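Side-chain contacts in catechol 1,2-dioxygenase (Acinetobacter sp., PDB 1DMH), which catalyses the intradiol cleavage of catechol by dioxygen to cis,cis-muconate, using one ferric ion per subunit: residues 87-92 against 97-102; 103-108 against 252-257. All coordinates share one frame; numbering follows the deposited sequence.

Contact 1: residues 87-92 against 97-102; sequences RMDAED and IENATP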
ATOM      1  N   ARG A  87      16.649 -13.049 -10.275  1.00 14.07           N
ATOM      2  CA  ARG A  87      16.443 -14.374  -9.724  1.00 14.83           C
ATOM      3  C   ARG A  87      16.197 -15.346 -10.872  1.00 16.17           C
ATOM      4  O   ARG A  87      16.771 -16.451 -10.897  1.00 16.49           O
ATOM      5  CB  ARG A  87      15.270 -14.368  -8.760  1.00 16.06           C
ATOM      6  CG  ARG A  87      15.514 -13.552  -7.506  1.00 17.87           C
ATOM      7  CD  ARG A  87      14.250 -13.531  -6.680  1.00 21.01           C
ATOM      8  NE  ARG A  87      13.992 -14.826  -6.054  1.00 24.01           N
ATOM      9  CZ  ARG A  87      12.796 -15.419  -5.986  1.00 26.51           C
ATOM     10  NH1 ARG A  87      11.700 -14.853  -6.516  1.00 26.38           N
ATOM     11  NH2 ARG A  87      12.693 -16.579  -5.344  1.00 26.52           N
ATOM     12  N   MET A  88      15.356 -14.945 -11.830  1.00 16.07           N
ATOM     13  CA  MET A  88      15.084 -15.805 -12.978  1.00 15.84           C
ATOM     14  C   MET A  88      16.359 -16.112 -13.769  1.00 15.97           C
ATOM     15  O   MET A  88      16.566 -17.261 -14.205  1.00 15.91           O
ATOM     16  CB  MET A  88      14.033 -15.180 -13.871  1.00 14.73           C
ATOM     17  CG  MET A  88      12.666 -15.298 -13.270  1.00 15.60           C
ATOM     18  SD  MET A  88      11.363 -14.719 -14.383  1.00 19.07           S
ATOM     19  CE  MET A  88      11.150 -12.996 -13.929  1.00 15.46           C
ATOM     20  N   ASP A  89      17.215 -15.106 -13.948  1.00 16.52           N
ATOM     21  CA  ASP A  89      18.480 -15.327 -14.652  1.00 17.01           C
ATOM     22  C   ASP A  89      19.374 -16.309 -13.904  1.00 18.33           C
ATOM     23  O   ASP A  89      19.985 -17.201 -14.508  1.00 17.49           O
ATOM     24  CB  ASP A  89      19.254 -14.041 -14.845  1.00 16.94           C
ATOM     25  CG  ASP A  89      18.635 -13.143 -15.877  1.00 17.87           C
ATOM     26  OD1 ASP A  89      17.863 -13.629 -16.724  1.00 17.90           O
ATOM     27  OD2 ASP A  89      18.943 -11.948 -15.851  1.00 19.51           O
ATOM     28  N   ALA A  90      19.451 -16.138 -12.588  1.00 18.89           N
ATOM     29  CA  ALA A  90      20.257 -17.022 -11.759  1.00 21.01           C
ATOM     30  C   ALA A  90      19.754 -18.462 -11.902  1.00 22.17           C
ATOM     31  O   ALA A  90      20.547 -19.395 -12.057  1.00 22.11           O
ATOM     32  CB  ALA A  90      20.176 -16.578 -10.288  1.00 20.50           C
ATOM     33  N   GLU A  91      18.437 -18.637 -11.844  1.00 23.33           N
ATOM     34  CA  GLU A  91      17.836 -19.957 -11.951  1.00 25.24           C
ATOM     35  C   GLU A  91      18.131 -20.577 -13.316  1.00 25.36           C
ATOM     36  O   GLU A  91      18.447 -21.759 -13.403  1.00 25.89           O
ATOM     37  CB  GLU A  91      16.347 -19.851 -11.731  1.00 27.60           C
ATOM     38  CG  GLU A  91      15.684 -21.158 -11.519  1.00 33.42           C
ATOM     39  CD  GLU A  91      14.177 -21.017 -11.475  1.00 37.56           C
ATOM     40  OE1 GLU A  91      13.568 -20.729 -12.537  1.00 40.54           O
ATOM     41  OE2 GLU A  91      13.596 -21.174 -10.376  1.00 40.56           O
ATOM     42  N   ASP A  92      18.040 -19.783 -14.380  1.00 24.92           N
ATOM     43  CA  ASP A  92      18.356 -20.292 -15.715  1.00 24.83           C
ATOM     44  C   ASP A  92      19.844 -20.671 -15.811  1.00 25.69           C
ATOM     45  O   ASP A  92      20.190 -21.701 -16.404  1.00 25.96           O
ATOM     46  CB  ASP A  92      18.059 -19.263 -16.814  1.00 22.57           C
ATOM     47  CG  ASP A  92      16.576 -19.101 -17.103  1.00 22.08           C
ATOM     48  OD1 ASP A  92      15.739 -19.862 -16.577  1.00 20.40           O
ATOM     49  OD2 ASP A  92      16.255 -18.195 -17.903  1.00 21.44           O
ATOM     50  N   ILE A  97      20.746 -23.032 -18.953  1.00 40.64           N
ATOM     51  CA  ILE A  97      19.969 -22.410 -20.027  1.00 41.27           C
ATOM     52  C   ILE A  97      20.639 -21.105 -20.409  1.00 42.47           C
ATOM     53  O   ILE A  97      20.626 -20.141 -19.643  1.00 42.99           O
ATOM     54  CB  ILE A  97      18.519 -22.089 -19.585  1.00 40.17           C
ATOM     55  CG1 ILE A  97      17.786 -23.371 -19.205  1.00 39.72           C
ATOM     56  CG2 ILE A  97      17.785 -21.369 -20.693  1.00 39.71           C
ATOM     57  CD1 ILE A  97      16.395 -23.139 -18.688  1.00 39.37           C
ATOM     58  N   GLU A  98      21.229 -21.073 -21.594  1.00 44.07           N
ATOM     59  CA  GLU A  98      21.892 -19.865 -22.067  1.00 45.33           C
ATOM     60  C   GLU A  98      20.793 -19.010 -22.722  1.00 44.94           C
ATOM     61  O   GLU A  98      20.241 -19.411 -23.753  1.00 45.87           O
ATOM     62  CB  GLU A  98      22.982 -20.274 -23.071  1.00 47.37           C
ATOM     63  CG  GLU A  98      23.959 -19.187 -23.505  1.00 50.74           C
ATOM     64  CD  GLU A  98      23.384 -18.253 -24.554  1.00 52.57           C
ATOM     65  OE1 GLU A  98      22.400 -17.546 -24.253  1.00 53.76           O
ATOM     66  OE2 GLU A  98      23.920 -18.229 -25.689  1.00 54.25           O
ATOM     67  N   ASN A  99      20.448 -17.865 -22.112  1.00 43.45           N
ATOM     68  CA  ASN A  99      19.412 -16.957 -22.655  1.00 41.70           C
ATOM     69  C   ASN A  99      19.975 -16.030 -23.749  1.00 40.59           C
ATOM     70  O   ASN A  99      20.535 -14.963 -23.435  1.00 41.12           O
ATOM     71  CB  ASN A  99      18.804 -16.068 -21.546  1.00 41.90           C
ATOM     72  CG  ASN A  99      17.967 -16.850 -20.543  1.00 41.34           C
ATOM     73  OD1 ASN A  99      16.976 -17.481 -20.899  1.00 41.25           O
ATOM     74  ND2 ASN A  99      18.363 -16.799 -19.279  1.00 41.60           N
ATOM     75  N   ALA A 100      19.809 -16.422 -25.018  1.00 37.53           N
ATOM     76  CA  ALA A 100      20.315 -15.629 -26.129  1.00 34.51           C
ATOM     77  C   ALA A 100      19.781 -14.199 -26.055  1.00 31.79           C
ATOM     78  O   ALA A 100      20.563 -13.253 -26.021  1.00 33.03           O
ATOM     79  CB  ALA A 100      19.938 -16.274 -27.451  1.00 35.34           C
ATOM     80  N   THR A 101      18.463 -14.026 -26.049  1.00 27.20           N
ATOM     81  CA  THR A 101      17.905 -12.681 -25.935  1.00 22.43           C
ATOM     82  C   THR A 101      17.569 -12.523 -24.454  1.00 20.33           C
ATOM     83  O   THR A 101      16.723 -13.237 -23.941  1.00 19.23           O
ATOM     84  CB  THR A 101      16.622 -12.508 -26.772  1.00 21.47           C
ATOM     85  OG1 THR A 101      16.934 -12.641 -28.166  1.00 19.28           O
ATOM     86  CG2 THR A 101      16.009 -11.145 -26.523  1.00 20.07           C
ATOM     87  N   PRO A 102      18.209 -11.560 -23.766  1.00 18.23           N
ATOM     88  CA  PRO A 102      18.038 -11.257 -22.341  1.00 17.17           C
ATOM     89  C   PRO A 102      16.616 -10.870 -21.996  1.00 15.89           C
ATOM     90  O   PRO A 102      15.989 -10.128 -22.745  1.00 14.87           O
ATOM     91  CB  PRO A 102      18.967 -10.057 -22.129  1.00 17.35           C
ATOM     92  CG  PRO A 102      19.988 -10.203 -23.217  1.00 18.27           C
ATOM     93  CD  PRO A 102      19.106 -10.561 -24.371  1.00 18.12           C
TER
HETATM   94  O   HOH W   1      20.858 -16.752 -17.237  1.00 43.44           O

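Contact 2: residues 103-108 against 252-257; sequences RTIEGP and DFAYAT. With MCT (4-methylcatechol), chain D.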
ATOM      1  N   ARG A 103      16.113 -11.355 -20.863  1.00 14.25           N
ATOM      2  CA  ARG A 103      14.775 -10.977 -20.423  1.00 13.35           C
ATOM      3  C   ARG A 103      14.899  -9.633 -19.725  1.00 12.61           C
ATOM      4  O   ARG A 103      15.991  -9.240 -19.319  1.00 12.50           O
ATOM      5  CB  ARG A 103      14.233 -11.967 -19.378  1.00 12.94           C
ATOM      6  CG  ARG A 103      15.128 -12.111 -18.140  1.00 14.09           C
ATOM      7  CD  ARG A 103      14.383 -12.733 -16.969  1.00 14.19           C
ATOM      8  NE  ARG A 103      13.772 -14.019 -17.291  1.00 14.91           N
ATOM      9  CZ  ARG A 103      14.430 -15.171 -17.396  1.00 15.11           C
ATOM     10  NH1 ARG A 103      15.737 -15.218 -17.181  1.00 15.01           N
ATOM     11  NH2 ARG A 103      13.768 -16.286 -17.698  1.00 15.97           N
ATOM     12  N   THR A 104      13.800  -8.901 -19.618  1.00 11.84           N
ATOM     13  CA  THR A 104      13.825  -7.702 -18.791  1.00 11.58           C
ATOM     14  C   THR A 104      12.391  -7.450 -18.349  1.00 11.70           C
ATOM     15  O   THR A 104      11.506  -8.225 -18.711  1.00 11.64           O
ATOM     16  CB  THR A 104      14.548  -6.444 -19.413  1.00 11.16           C
ATOM     17  OG1 THR A 104      14.811  -5.532 -18.334  1.00 11.96           O
ATOM     18  CG2 THR A 104      13.716  -5.723 -20.462  1.00 11.22           C
ATOM     19  N   ILE A 105      12.138  -6.398 -17.579  1.00 11.29           N
ATOM     20  CA  ILE A 105      10.795  -6.248 -17.027  1.00 11.55           C
ATOM     21  C   ILE A 105       9.643  -5.981 -17.980  1.00 11.15           C
ATOM     22  O   ILE A 105       9.788  -5.358 -19.034  1.00 10.75           O
ATOM     23  CB  ILE A 105      10.757  -5.209 -15.836  1.00 11.98           C
ATOM     24  CG1 ILE A 105      10.746  -3.756 -16.352  1.00 12.61           C
ATOM     25  CG2 ILE A 105      11.964  -5.459 -14.909  1.00 10.88           C
ATOM     26  CD1 ILE A 105      10.522  -2.724 -15.247  1.00 12.30           C
ATOM     27  N   GLU A 106       8.491  -6.504 -17.596  1.00 11.10           N
ATOM     28  CA  GLU A 106       7.285  -6.347 -18.370  1.00 10.91           C
ATOM     29  C   GLU A 106       6.756  -4.934 -18.202  1.00 11.15           C
ATOM     30  O   GLU A 106       6.303  -4.324 -19.162  1.00 11.48           O
ATOM     31  CB  GLU A 106       6.229  -7.363 -17.892  1.00 11.15           C
ATOM     32  CG  GLU A 106       4.873  -7.242 -18.564  1.00 10.00           C
ATOM     33  CD  GLU A 106       3.878  -8.265 -18.030  1.00 11.04           C
ATOM     34  OE1 GLU A 106       4.302  -9.354 -17.575  1.00 11.23           O
ATOM     35  OE2 GLU A 106       2.667  -7.992 -18.081  1.00 11.84           O
ATOM     36  N   GLY A 107       6.818  -4.398 -16.991  1.00 11.28           N
ATOM     37  CA  GLY A 107       6.254  -3.071 -16.781  1.00 11.32           C
ATOM     38  C   GLY A 107       4.767  -3.281 -16.513  1.00 11.91           C
ATOM     39  O   GLY A 107       4.239  -4.366 -16.778  1.00 11.89           O
ATOM     40  N   PRO A 108       4.050  -2.275 -15.997  1.00 12.21           N
ATOM     41  CA  PRO A 108       2.620  -2.442 -15.707  1.00 12.44           C
ATOM     42  C   PRO A 108       1.592  -2.046 -16.784  1.00 13.34           C
ATOM     43  O   PRO A 108       0.390  -2.010 -16.503  1.00 12.50           O
ATOM     44  CB  PRO A 108       2.475  -1.597 -14.447  1.00 12.45           C
ATOM     45  CG  PRO A 108       3.307  -0.351 -14.867  1.00 11.03           C
ATOM     46  CD  PRO A 108       4.538  -0.951 -15.534  1.00 12.29           C
ATOM     47  N   ASP A 252      17.866   4.360 -16.183  1.00 16.36           N
ATOM     48  CA  ASP A 252      16.435   4.076 -16.181  1.00 14.67           C
ATOM     49  C   ASP A 252      15.973   3.992 -14.711  1.00 13.35           C
ATOM     50  O   ASP A 252      16.617   3.312 -13.919  1.00 12.97           O
ATOM     51  CB  ASP A 252      16.278   2.748 -16.924  1.00 14.86           C
ATOM     52  CG  ASP A 252      14.875   2.245 -16.976  1.00 14.86           C
ATOM     53  OD1 ASP A 252      13.912   2.983 -16.675  1.00 13.92           O
ATOM     54  OD2 ASP A 252      14.738   1.064 -17.358  1.00 16.83           O
ATOM     55  N   PHE A 253      14.887   4.668 -14.341  1.00 11.87           N
ATOM     56  CA  PHE A 253      14.443   4.598 -12.954  1.00 12.35           C
ATOM     57  C   PHE A 253      13.913   3.188 -12.606  1.00 13.03           C
ATOM     58  O   PHE A 253      13.815   2.825 -11.433  1.00 12.38           O
ATOM     59  CB  PHE A 253      13.357   5.661 -12.652  1.00 12.39           C
ATOM     60  CG  PHE A 253      11.925   5.161 -12.769  1.00 13.81           C
ATOM     61  CD1 PHE A 253      11.267   5.122 -13.997  1.00 14.49           C
ATOM     62  CD2 PHE A 253      11.233   4.730 -11.628  1.00 13.73           C
ATOM     63  CE1 PHE A 253       9.917   4.655 -14.077  1.00 14.75           C
ATOM     64  CE2 PHE A 253       9.905   4.268 -11.705  1.00 14.09           C
ATOM     65  CZ  PHE A 253       9.250   4.233 -12.934  1.00 14.39           C
ATOM     66  N   ALA A 254      13.581   2.406 -13.637  1.00 13.41           N
ATOM     67  CA  ALA A 254      13.076   1.044 -13.438  1.00 13.91           C
ATOM     68  C   ALA A 254      14.166  -0.008 -13.632  1.00 14.00           C
ATOM     69  O   ALA A 254      13.877  -1.209 -13.615  1.00 14.40           O
ATOM     70  CB  ALA A 254      11.912   0.769 -14.390  1.00 14.69           C
ATOM     71  N   TYR A 255      15.402   0.439 -13.845  1.00 13.17           N
ATOM     72  CA  TYR A 255      16.557  -0.469 -13.990  1.00 13.89           C
ATOM     73  C   TYR A 255      16.347  -1.645 -14.959  1.00 14.67           C
ATOM     74  O   TYR A 255      16.800  -2.767 -14.715  1.00 14.64           O
ATOM     75  CB  TYR A 255      16.914  -1.032 -12.616  1.00 13.35           C
ATOM     76  CG  TYR A 255      17.053   0.027 -11.565  1.00 13.47           C
ATOM     77  CD1 TYR A 255      18.190   0.827 -11.520  1.00 14.03           C
ATOM     78  CD2 TYR A 255      16.045   0.241 -10.606  1.00 14.50           C
ATOM     79  CE1 TYR A 255      18.338   1.819 -10.545  1.00 14.04           C
ATOM     80  CE2 TYR A 255      16.184   1.236  -9.621  1.00 14.25           C
ATOM     81  CZ  TYR A 255      17.342   2.013  -9.609  1.00 14.86           C
ATOM     82  OH  TYR A 255      17.532   2.991  -8.669  1.00 15.63           O
ATOM     83  N   ALA A 256      15.695  -1.386 -16.081  1.00 15.09           N
ATOM     84  CA  ALA A 256      15.413  -2.459 -17.011  1.00 15.64           C
ATOM     85  C   ALA A 256      16.360  -2.582 -18.187  1.00 16.49           C
ATOM     86  O   ALA A 256      16.348  -3.590 -18.880  1.00 16.52           O
ATOM     87  CB  ALA A 256      13.994  -2.311 -17.524  1.00 15.99           C
ATOM     88  N   THR A 257      17.175  -1.575 -18.441  1.00 17.96           N
ATOM     89  CA  THR A 257      18.059  -1.667 -19.591  1.00 19.47           C
ATOM     90  C   THR A 257      19.178  -2.693 -19.402  1.00 20.58           C
ATOM     91  O   THR A 257      19.725  -2.857 -18.307  1.00 21.32           O
ATOM     92  CB  THR A 257      18.592  -0.264 -19.961  1.00 19.39           C
ATOM     93  OG1 THR A 257      19.238   0.305 -18.833  1.00 23.20           O
ATOM     94  CG2 THR A 257      17.435   0.657 -20.310  1.00 19.60           C
TER
HETATM   95  C1  MCT D 401       7.337   1.371 -16.125  0.65 22.02           C
HETATM   96  C2  MCT D 401       7.568   0.419 -17.133  0.65 22.11           C
HETATM   97  C3  MCT D 401       7.272   0.772 -18.466  0.65 21.43           C
HETATM   98  O3  MCT D 401       7.494  -0.145 -19.461  0.65 22.31           O
HETATM   99  C4  MCT D 401       6.766   2.018 -18.797  0.65 21.18           C
HETATM  100  O4  MCT D 401       6.501   2.310 -20.112  0.65 22.48           O
HETATM  101  C5  MCT D 401       6.533   2.962 -17.833  0.65 21.74           C
HETATM  102  C6  MCT D 401       6.837   2.615 -16.420  0.65 22.01           C
HETATM  103  C   MCT D 401       7.648   1.007 -14.661  0.65 22.40           C

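Contact 1: residues 87-92 against 97-102
Asp92 and Asn99 carry this contact, their side chains meeting at about a right angle. The ND2 of Asn99 donates to Asp92 OD2 at 2.9 Å, with the oxygen almost in the amide plane. OD2 accepts on its anti lone pair, facing away from OD1, while the carboxylate and amide planes are turned 47° apart. Asn99 OD1 also lies near Asp92 OD2, at 3.2 Å, but both are acceptors, and only the amide nitrogen makes the bond. With CG anti to the carbonyl carbon (chi1 -75°), Asp92 swings OD2 out to the amide, while Asn99, its CG beside the backbone N (chi1 -68°), turns that amide toward the helix. Asparagine suits position 99 because its second N-H can also serve a water: this water donates to Asp89 O (2.9 Å) and accepts weakly from Asn99 ND2.

Ile97 completes the contact through backbone and side chain together. Its N, five residues further on, donates to Asp92 O at 2.9 Å. CG1 lies beside the backbone N, and the extended arm beyond it brings CD1 to 4.0 Å from Asp92 OD1. This isoleucine also packs against Val296.

The buried carboxylate of Asp92 is well supplied with positive charge from outside the two segments, since OD1 pairs with Arg235 and OD2 with Arg103, which should favour its ionised form. Asp89, one helical turn earlier, divides its oxygens similarly between Arg103 at OD1 and Arg258 at OD2. Its OD1 stays 4.1 Å from Asn99 ND2, too far for a bond.

Arg87 reaches Ile50 of the second subunit. The arrangement belongs to the end of helix 80-94, last of the five N-terminal helices of the dimer's helical zipper, where the chain leaves the helix and crosses toward the dioxygenase sheet, Thr101 bonding to Lys291 there.

Contact 2: residues 103-108 against 252-257
Thr104 points its hydroxyl at the backbone of Ala256: OG1 donates to Ala256 O over a short 2.5 Å, in the carbonyl plane and on a lone pair. The hydroxyl gets there because OG1 stands opposite the backbone N (chi1 -163°). Ile105 follows with apolar packing. Its CG1 meets Ala256 CB at 3.7 Å, and CD1, further along the extended arm, lies 3.9 Å from Ala254 CB. The small alanine methyls let the isoleucine lie close against the loop.

Asp252 shapes that loop from within. OD1 accepts from Ala254 N in an Asx turn and OD2 from Ala256 N, each met from above the carboxylate plane; OD2 also pairs with Arg221.

Beyond the packed side chains lies 4-methylcatechol. Pro108 CD approaches its C1 to 3.7 Å, and Gly107, which has no side chain, brings its CA equally near C2. Phe253 CZ stands 4.0 Å from the ligand methyl carbon C. Hydrogen bonding and apolar contact thus join two loops that both line the substrate pocket, which is consistent with the fit between the loops helping to set the shape of the pocket.

Overall arrangement
From the N terminus, helix 80-94 runs into contact 1, which closes a short loop of four residues between 87-92 and 97-102. The chain continues directly into 103-108, where contact 2 opens; it closes only at 252-257, after 143 intervening residues that include much of the mixed sheet. The two contacts therefore follow in series, neither enclosing nor crossing the other, with centres about 16 Å apart. Arg103 joins them: it begins the first segment of contact 2, yet its guanidinium packs on Met88 and faces the acidic side of the helix. Together they connect the N-terminal helices, near the second subunit, to the catechol pocket.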